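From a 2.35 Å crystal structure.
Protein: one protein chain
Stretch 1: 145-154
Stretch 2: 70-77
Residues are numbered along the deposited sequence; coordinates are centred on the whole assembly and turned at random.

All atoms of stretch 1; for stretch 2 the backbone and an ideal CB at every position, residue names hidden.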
ATOM      1  N   SER A 145      21.073   7.808  19.952  1.00 91.19           N
ATOM      2  CA  SER A 145      20.829   7.227  21.262  1.00 86.21           C
ATOM      3  C   SER A 145      19.371   7.430  21.663  1.00 82.50           C
ATOM      4  O   SER A 145      18.620   8.178  21.033  1.00 79.78           O
ATOM      5  CB  SER A 145      21.750   7.855  22.305  1.00 91.68           C
ATOM      6  OG  SER A 145      21.383   9.203  22.530  1.00 83.85           O
ATOM      7  N   HIS A 146      18.975   6.755  22.743  1.00 84.26           N
ATOM      8  CA  HIS A 146      17.596   6.851  23.210  1.00 88.26           C
ATOM      9  C   HIS A 146      17.245   8.280  23.599  1.00 85.79           C
ATOM     10  O   HIS A 146      16.173   8.787  23.241  1.00 78.25           O
ATOM     11  CB  HIS A 146      17.372   5.898  24.380  1.00 95.42           C
ATOM     12  CG  HIS A 146      17.366   4.453  23.989  1.00100.09           C
ATOM     13  ND1 HIS A 146      16.927   3.456  24.833  1.00102.60           N
ATOM     14  CD2 HIS A 146      17.742   3.837  22.842  1.00 98.03           C
ATOM     15  CE1 HIS A 146      17.036   2.288  24.224  1.00103.07           C
ATOM     16  NE2 HIS A 146      17.527   2.493  23.015  1.00100.87           N
ATOM     17  N   ALA A 147      18.145   8.947  24.330  1.00 83.17           N
ATOM     18  CA  ALA A 147      17.930  10.344  24.698  1.00 84.22           C
ATOM     19  C   ALA A 147      17.741  11.210  23.461  1.00 80.03           C
ATOM     20  O   ALA A 147      16.793  12.000  23.379  1.00 80.53           O
ATOM     21  CB  ALA A 147      19.106  10.858  25.535  1.00 86.73           C
ATOM     22  N   ALA A 148      18.637  11.071  22.482  1.00 79.10           N
ATOM     23  CA  ALA A 148      18.516  11.853  21.257  1.00 76.25           C
ATOM     24  C   ALA A 148      17.241  11.508  20.498  1.00 75.79           C
ATOM     25  O   ALA A 148      16.601  12.393  19.918  1.00 71.57           O
ATOM     26  CB  ALA A 148      19.744  11.636  20.376  1.00 76.29           C
ATOM     27  N   GLN A 149      16.855  10.227  20.493  1.00 80.78           N
ATOM     28  CA  GLN A 149      15.631   9.819  19.806  1.00 79.24           C
ATOM     29  C   GLN A 149      14.411  10.480  20.431  1.00 79.21           C
ATOM     30  O   GLN A 149      13.564  11.041  19.727  1.00 67.53           O
ATOM     31  CB  GLN A 149      15.487   8.295  19.831  1.00 76.01           C
ATOM     32  CG  GLN A 149      16.468   7.559  18.937  1.00 85.92           C
ATOM     33  CD  GLN A 149      16.445   6.057  19.154  1.00 90.20           C
ATOM     34  OE1 GLN A 149      15.409   5.481  19.484  1.00 91.99           O
ATOM     35  NE2 GLN A 149      17.594   5.416  18.972  1.00 90.65           N
ATOM     36  N   GLU A 150      14.310  10.434  21.764  1.00 77.43           N
ATOM     37  CA  GLU A 150      13.170  11.043  22.439  1.00 84.98           C
ATOM     38  C   GLU A 150      13.090  12.539  22.166  1.00 88.96           C
ATOM     39  O   GLU A 150      11.990  13.098  22.085  1.00 89.81           O
ATOM     40  CB  GLU A 150      13.248  10.766  23.940  1.00 83.60           C
ATOM     41  CG  GLU A 150      13.085   9.290  24.288  1.00 90.20           C
ATOM     42  CD  GLU A 150      13.769   8.907  25.588  1.00 96.39           C
ATOM     43  OE1 GLU A 150      14.361   9.794  26.239  1.00 94.22           O
ATOM     44  OE2 GLU A 150      13.717   7.713  25.955  1.00 98.59           O
ATOM     45  N   GLN A 151      14.237  13.200  21.997  1.00 87.40           N
ATOM     46  CA  GLN A 151      14.241  14.631  21.715  1.00 82.37           C
ATOM     47  C   GLN A 151      13.925  14.914  20.251  1.00 77.92           C
ATOM     48  O   GLN A 151      13.161  15.837  19.946  1.00 77.34           O
ATOM     49  CB  GLN A 151      15.591  15.237  22.106  1.00 79.24           C
ATOM     50  CG  GLN A 151      15.724  16.717  21.814  1.00 80.71           C
ATOM     51  CD  GLN A 151      17.041  17.283  22.308  1.00 84.56           C
ATOM     52  OE1 GLN A 151      17.971  17.492  21.529  1.00 88.35           O
ATOM     53  NE2 GLN A 151      17.129  17.527  23.612  1.00 85.29           N
ATOM     54  N   TYR A 152      14.502  14.136  19.333  1.00 75.22           N
ATOM     55  CA  TYR A 152      14.186  14.305  17.916  1.00 69.28           C
ATOM     56  C   TYR A 152      12.707  14.062  17.649  1.00 70.65           C
ATOM     57  O   TYR A 152      12.090  14.763  16.839  1.00 67.63           O
ATOM     58  CB  TYR A 152      15.047  13.363  17.071  1.00 72.49           C
ATOM     59  CG  TYR A 152      14.645  13.284  15.609  1.00 79.48           C
ATOM     60  CD1 TYR A 152      15.053  14.254  14.701  1.00 81.78           C
ATOM     61  CD2 TYR A 152      13.870  12.229  15.134  1.00 79.71           C
ATOM     62  CE1 TYR A 152      14.694  14.182  13.368  1.00 83.88           C
ATOM     63  CE2 TYR A 152      13.507  12.151  13.805  1.00 81.68           C
ATOM     64  CZ  TYR A 152      13.920  13.129  12.926  1.00 83.09           C
ATOM     65  OH  TYR A 152      13.560  13.052  11.600  1.00 81.83           O
ATOM     66  N   LEU A 153      12.119  13.083  18.333  1.00 71.41           N
ATOM     67  CA  LEU A 153      10.734  12.695  18.100  1.00 73.89           C
ATOM     68  C   LEU A 153       9.732  13.610  18.789  1.00 76.12           C
ATOM     69  O   LEU A 153       8.525  13.427  18.602  1.00 78.78           O
ATOM     70  CB  LEU A 153      10.514  11.248  18.551  1.00 75.85           C
ATOM     71  CG  LEU A 153      11.256  10.195  17.726  1.00 78.37           C
ATOM     72  CD1 LEU A 153      11.104   8.813  18.339  1.00 81.60           C
ATOM     73  CD2 LEU A 153      10.764  10.204  16.287  1.00 74.00           C
ATOM     74  N   ALA A 154      10.191  14.585  19.574  1.00 75.25           N
ATOM     75  CA  ALA A 154       9.271  15.515  20.211  1.00 73.12           C
ATOM     76  C   ALA A 154       8.851  16.651  19.288  1.00 75.54           C
ATOM     77  O   ALA A 154       7.852  17.320  19.570  1.00 77.87           O
ATOM     78  CB  ALA A 154       9.894  16.087  21.482  1.00 74.76           C
ATOM     79  N   UNK A  70       2.002   4.441  25.040  1.00112.37           N
ATOM     80  CA  UNK A  70       3.422   4.326  24.745  1.00103.18           C
ATOM     81  C   UNK A  70       3.961   5.651  24.207  1.00 98.23           C
ATOM     82  O   UNK A  70       3.223   6.485  23.677  1.00 95.01           O
ATOM     83  CB  UNK A  70       3.672   3.198  23.742  1.00103.18           C
ATOM     84  N   UNK A  71       5.267   5.841  24.358  1.00 98.36           N
ATOM     85  CA  UNK A  71       5.903   7.009  23.777  1.00 98.27           C
ATOM     86  C   UNK A  71       6.237   6.734  22.310  1.00 90.89           C
ATOM     87  O   UNK A  71       6.185   5.596  21.834  1.00 88.64           O
ATOM     88  CB  UNK A  71       7.162   7.386  24.561  1.00 98.27           C
ATOM     89  N   UNK A  72       6.567   7.803  21.581  1.00 88.00           N
ATOM     90  CA  UNK A  72       6.761   7.667  20.142  1.00 88.99           C
ATOM     91  C   UNK A  72       7.962   6.793  19.811  1.00 87.22           C
ATOM     92  O   UNK A  72       7.971   6.124  18.770  1.00 81.29           O
ATOM     93  CB  UNK A  72       6.930   9.046  19.501  1.00 88.99           C
ATOM     94  N   UNK A  73       8.977   6.776  20.677  1.00 86.56           N
ATOM     95  CA  UNK A  73      10.117   5.896  20.438  1.00 88.33           C
ATOM     96  C   UNK A  73       9.692   4.432  20.471  1.00 90.20           C
ATOM     97  O   UNK A  73      10.141   3.628  19.645  1.00 89.80           O
ATOM     98  CB  UNK A  73      11.214   6.150  21.474  1.00 88.33           C
ATOM     99  N   UNK A  74       8.819   4.071  21.413  1.00 88.92           N
ATOM    100  CA  UNK A  74       8.319   2.701  21.477  1.00 85.21           C
ATOM    101  C   UNK A  74       7.374   2.424  20.313  1.00 86.27           C
ATOM    102  O   UNK A  74       7.392   1.332  19.730  1.00 80.53           O
ATOM    103  CB  UNK A  74       7.610   2.448  22.809  1.00 85.21           C
ATOM    104  N   UNK A  75       6.540   3.404  19.954  1.00 84.19           N
ATOM    105  CA  UNK A  75       5.669   3.244  18.795  1.00 78.59           C
ATOM    106  C   UNK A  75       6.483   2.965  17.538  1.00 79.67           C
ATOM    107  O   UNK A  75       6.107   2.117  16.720  1.00 80.25           O
ATOM    108  CB  UNK A  75       4.805   4.492  18.599  1.00 78.59           C
ATOM    109  N   UNK A  76       7.610   3.665  17.377  1.00 78.97           N
ATOM    110  CA  UNK A  76       8.515   3.384  16.267  1.00 80.49           C
ATOM    111  C   UNK A  76       9.026   1.947  16.322  1.00 83.60           C
ATOM    112  O   UNK A  76       9.128   1.276  15.286  1.00 80.59           O
ATOM    113  CB  UNK A  76       9.692   4.361  16.281  1.00 80.49           C
ATOM    114  N   UNK A  77       9.334   1.450  17.524  1.00 82.43           N
ATOM    115  CA  UNK A  77       9.787   0.067  17.660  1.00 78.18           C
ATOM    116  C   UNK A  77       8.662  -0.927  17.386  1.00 78.64           C
ATOM    117  O   UNK A  77       8.923  -2.040  16.916  1.00 74.16           O
ATOM    118  CB  UNK A  77      10.356  -0.165  19.061  1.00 78.18           C
TER

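Position 70 precedes the helix, with phi/psi of -64/156, and its ideal CB has no atom of stretch 1 within 5.5 Å. Nothing in stretch 1 selects a side chain here, and almost any residue would suit. The deposited residue is Arg 70, whose guanidinium finds its hydrogen bonds outside both stretches.

Position 71 also has extended backbone angles, -84/167, and the chain turns helical immediately after it. Free backbone NH groups at the start of a helix favour a short acceptor, so Asp, Ser, Thr or Asn would all serve. CA-to-CB points toward stretch 1, but nothing there lies within 5.5 Å of the ideal CB. The residue is Asp 71, the N-cap: Asp 71 OD2 accepts from the N of position 74 at 2.9 Å, and its OD1 accepts a weak bond from the N of position 73 at 3.4 Å. Contact with the other stretch is slight, Asp 71 OD1 lying 4.1 Å from Glu 150 CG.

At position 72 the CB points toward the end of the first helix and lies 4.3 Å from Leu 153 CB. An apolar neighbour at this distance favours Leu, Ile, Met or Val, although the backbone O of Leu 153 is also within reach of a longer chain. Leu 72 occupies the site with an m,t rotamer. Leu 72 CB packs 4.3 Å from Leu 153 CB, and Leu 72 CD1 approaches the O of Leu 153 to 3.7 Å.

Position 73 is the most informative. Its CB points toward stretch 1 and is surrounded by Leu 153 CD1 at 4.1 Å, Glu 150 CG at 4.6 Å and Gln 149 OE1 at 4.7 Å. Beyond them lie the Glu 150 carboxylate and the His 146 ring. A small or apolar residue could use the leucine, but a long basic chain could also reach the acid; Lys or Arg fits best, and a planar cation could additionally lie on the imidazole. The residue is Arg 73, which has the largest area covered by stretch 1 of any residue in its stretch. Chi1 and chi2 are both t, extending the chain past Gln 149, whose OE1 is 3.3 Å from Arg 73 CD. Chi3 then turns to p, and the guanidinium lies flat on His 146, with centres 4.1 Å apart and planes at 13°. Arg 73 NE forms a salt bridge with Glu 150 OE2 at 3.5 Å, a rather long separation.

Position 74 points sideways and position 75 is out of reach, so stretch 1 constrains neither, and many helix-compatible residues would do. They are Val 74 and Ala 75.

At position 76 the CB again points toward stretch 1, 5.1 Å from Leu 153 CD1. Small or medium residues such as Ala, Ser, Thr or Val would suit. Thr 76 places OG1 4.5 Å from Leu 153 CD1, while the hydroxyl donates a weak hydrogen bond from OG1 to Leu 72 O at 3.3 Å.

Position 77 points sideways into space that stretch 1 leaves open, permitting many residues. Leu 77 brings its end nearer, yet its CD2 remains 6.1 Å from Gln 149 OE1.

Stretch 2, residues 70-77: RDLRVATL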
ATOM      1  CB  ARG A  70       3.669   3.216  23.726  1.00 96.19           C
ATOM      2  CG  ARG A  70       3.204   3.578  22.328  1.00 86.91           C
ATOM      3  CD  ARG A  70       3.054   2.357  21.437  1.00 85.69           C
ATOM      4  NE  ARG A  70       1.914   2.507  20.539  1.00 80.40           N
ATOM      5  CZ  ARG A  70       1.473   1.555  19.723  1.00 81.69           C
ATOM      6  NH1 ARG A  70       2.078   0.375  19.686  1.00 82.29           N
ATOM      7  NH2 ARG A  70       0.424   1.784  18.944  1.00 80.46           N
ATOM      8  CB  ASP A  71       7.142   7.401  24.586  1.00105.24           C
ATOM      9  CG  ASP A  71       8.403   6.704  24.119  1.00110.01           C
ATOM     10  OD1 ASP A  71       9.432   7.393  23.958  1.00112.25           O
ATOM     11  OD2 ASP A  71       8.369   5.476  23.908  1.00110.79           O
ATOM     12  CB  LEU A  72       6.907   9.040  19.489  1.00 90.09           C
ATOM     13  CG  LEU A  72       5.616   9.855  19.418  1.00 91.01           C
ATOM     14  CD1 LEU A  72       5.766  10.997  18.432  1.00 92.98           C
ATOM     15  CD2 LEU A  72       4.427   8.974  19.055  1.00 86.44           C
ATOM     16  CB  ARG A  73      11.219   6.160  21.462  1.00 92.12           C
ATOM     17  CG  ARG A  73      12.540   5.485  21.127  1.00 93.36           C
ATOM     18  CD  ARG A  73      13.607   5.768  22.181  1.00 94.33           C
ATOM     19  NE  ARG A  73      13.236   5.244  23.492  1.00100.35           N
ATOM     20  CZ  ARG A  73      13.292   3.956  23.825  1.00106.16           C
ATOM     21  NH1 ARG A  73      13.699   3.052  22.940  1.00104.63           N
ATOM     22  NH2 ARG A  73      12.933   3.570  25.041  1.00110.74           N
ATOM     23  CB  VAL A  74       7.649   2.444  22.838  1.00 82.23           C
ATOM     24  CG1 VAL A  74       6.815   1.171  22.801  1.00 82.41           C
ATOM     25  CG2 VAL A  74       8.702   2.351  23.933  1.00 80.03           C
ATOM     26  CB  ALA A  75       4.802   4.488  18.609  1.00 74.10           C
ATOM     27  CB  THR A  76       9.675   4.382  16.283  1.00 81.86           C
ATOM     28  OG1 THR A  76       9.228   5.640  15.762  1.00 78.43           O
ATOM     29  CG2 THR A  76      10.852   3.879  15.454  1.00 83.49           C
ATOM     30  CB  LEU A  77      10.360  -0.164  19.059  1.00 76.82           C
ATOM     31  CG  LEU A  77      11.677   0.523  19.430  1.00 78.03           C
ATOM     32  CD1 LEU A  77      11.965   0.307  20.904  1.00 73.73           C
ATOM     33  CD2 LEU A  77      12.828   0.002  18.577  1.00 71.95           C
TER
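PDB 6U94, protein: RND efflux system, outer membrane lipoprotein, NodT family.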